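Local coordinates for envelope glycoprotein (Bourbon virus, PDB 5ZKX) that probably drives fusion of the viral envelope with a host-cell membrane as a trimeric glycoprotein related to baculovirus gp64, here in its postfusion state, at residues T425-A428 with N429-A433. Numbering follows the deposited sequence.
Sequences TFVA and NSKQA
The amides of N429, S430, K431 and Q432 bond in turn to the carbonyl oxygens of T425, F426, V427 and A428, an unbroken i to i+4 ladder in which K431 N to V427 O, at 3.0 Å, is the straightest rung with an N-H...O angle of 168°. K431 CG passes 3.3 Å from V427 O, the same oxygen that accepts its backbone N-H. With CG set beside its own backbone N (chi1 -62°) and the chain trans from there on, K431 leaves the helix fully extended and runs alongside V427. Its CE lies 3.7 Å from V427 CG1, an aliphatic contact made by the methyl anti to the valine backbone N (chi1 162°). One turn of alpha helix therefore aligns these two side chains, which point the same way, and the pair belongs to helix 422-437, which lies with one face on strands 44-58, 134-148 and 188-192 of the same chain. V427 and S430 are buried there: V427 touches I46 and Y190 and shares F188 with K431, S430 packs on Y48, and F426 sits beside them on I46 and T146. A second i to i+4 pair includes the exposed N429, which lies side by side with T425, and T425 CG2 comes within 3.5 Å of N429 ND2. That amide nitrogen is also 3.0 Å from T425 O, but the angle is too poor for a hydrogen bond, and the carbonyl is instead bonded to N429 N at 3.0 Å. The threonine hydroxyl turns back toward the start of the helix, where OG1 has the backbone oxygens of E421 and S419 as hydrogen-bond partners, two acceptors that must share its single proton. Further along, Q432 packs against L435 of a second subunit, bringing this helix to an interface of the trimer.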
loop_
_atom_site.group_PDB
_atom_site.type_symbol
_atom_site.label_atom_id
_atom_site.label_comp_id
_atom_site.label_asym_id
_atom_site.label_seq_id
_atom_site.Cartn_x
_atom_site.Cartn_y
_atom_site.Cartn_z
ATOM N N THR A 425 17.436 9.207 -0.369
ATOM C CA THR A 425 18.099 7.994 0.093
ATOM C C THR A 425 19.609 8.187 0.128
ATOM O O THR A 425 20.286 7.687 1.034
ATOM C CB THR A 425 17.715 6.820 -0.803
ATOM O OG1 THR A 425 16.287 6.689 -0.814
ATOM C CG2 THR A 425 18.333 5.530 -0.294
ATOM N N PHE A 426 20.151 8.916 -0.849
ATOM C CA PHE A 426 21.559 9.294 -0.813
ATOM C C PHE A 426 21.869 10.116 0.431
ATOM O O PHE A 426 22.877 9.887 1.108
ATOM C CB PHE A 426 21.913 10.074 -2.081
ATOM C CG PHE A 426 23.323 10.595 -2.107
ATOM C CD1 PHE A 426 24.368 9.781 -2.507
ATOM C CD2 PHE A 426 23.600 11.905 -1.749
ATOM C CE1 PHE A 426 25.664 10.257 -2.536
ATOM C CE2 PHE A 426 24.893 12.386 -1.777
ATOM C CZ PHE A 426 25.926 11.559 -2.174
ATOM N N VAL A 427 21.008 11.086 0.744
ATOM C CA VAL A 427 21.218 11.928 1.919
ATOM C C VAL A 427 21.153 11.092 3.191
ATOM O O VAL A 427 22.011 11.202 4.072
ATOM C CB VAL A 427 20.192 13.075 1.940
ATOM C CG1 VAL A 427 20.097 13.691 3.331
ATOM C CG2 VAL A 427 20.561 14.134 0.914
ATOM N N ALA A 428 20.137 10.235 3.302
ATOM C CA ALA A 428 19.958 9.463 4.527
ATOM C C ALA A 428 21.111 8.493 4.748
ATOM O O ALA A 428 21.528 8.268 5.889
ATOM C CB ALA A 428 18.624 8.716 4.488
ATOM N N ASN A 429 21.637 7.909 3.669
ATOM C CA ASN A 429 22.755 6.982 3.802
ATOM C C ASN A 429 24.031 7.708 4.201
ATOM O O ASN A 429 24.801 7.212 5.030
ATOM C CB ASN A 429 22.961 6.221 2.493
ATOM C CG ASN A 429 21.812 5.281 2.176
ATOM O OD1 ASN A 429 21.106 4.813 3.072
ATOM N ND2 ASN A 429 21.622 4.999 0.895
ATOM N N SER A 430 24.276 8.879 3.613
ATOM C CA SER A 430 25.457 9.663 3.962
ATOM C C SER A 430 25.453 10.036 5.439
ATOM O O SER A 430 26.475 9.917 6.125
ATOM C CB SER A 430 25.517 10.914 3.088
ATOM O OG SER A 430 26.095 11.991 3.795
ATOM N N LYS A 431 24.305 10.488 5.949
ATOM C CA LYS A 431 24.207 10.837 7.362
ATOM C C LYS A 431 24.415 9.616 8.244
ATOM O O LYS A 431 25.042 9.706 9.306
ATOM C CB LYS A 431 22.852 11.480 7.649
ATOM C CG LYS A 431 22.619 12.782 6.908
ATOM C CD LYS A 431 21.332 13.454 7.361
ATOM C CE LYS A 431 21.141 14.793 6.662
ATOM N NZ LYS A 431 19.790 15.374 6.900
ATOM N N GLN A 432 23.887 8.465 7.826
ATOM C CA GLN A 432 24.089 7.241 8.590
ATOM C C GLN A 432 25.554 6.832 8.587
ATOM O O GLN A 432 26.062 6.306 9.585
ATOM C CB GLN A 432 23.209 6.125 8.024
ATOM C CG GLN A 432 23.262 4.826 8.811
ATOM C CD GLN A 432 22.866 5.002 10.263
ATOM O OE1 GLN A 432 23.590 4.591 11.165
ATOM N NE2 GLN A 432 21.710 5.613 10.493
ATOM N N ALA A 433 26.253 7.072 7.476
ATOM C CA ALA A 433 27.676 6.763 7.414
ATOM C C ALA A 433 28.472 7.655 8.358
ATOM O O ALA A 433 29.436 7.200 8.984
ATOM C CB ALA A 433 28.182 6.907 5.980
#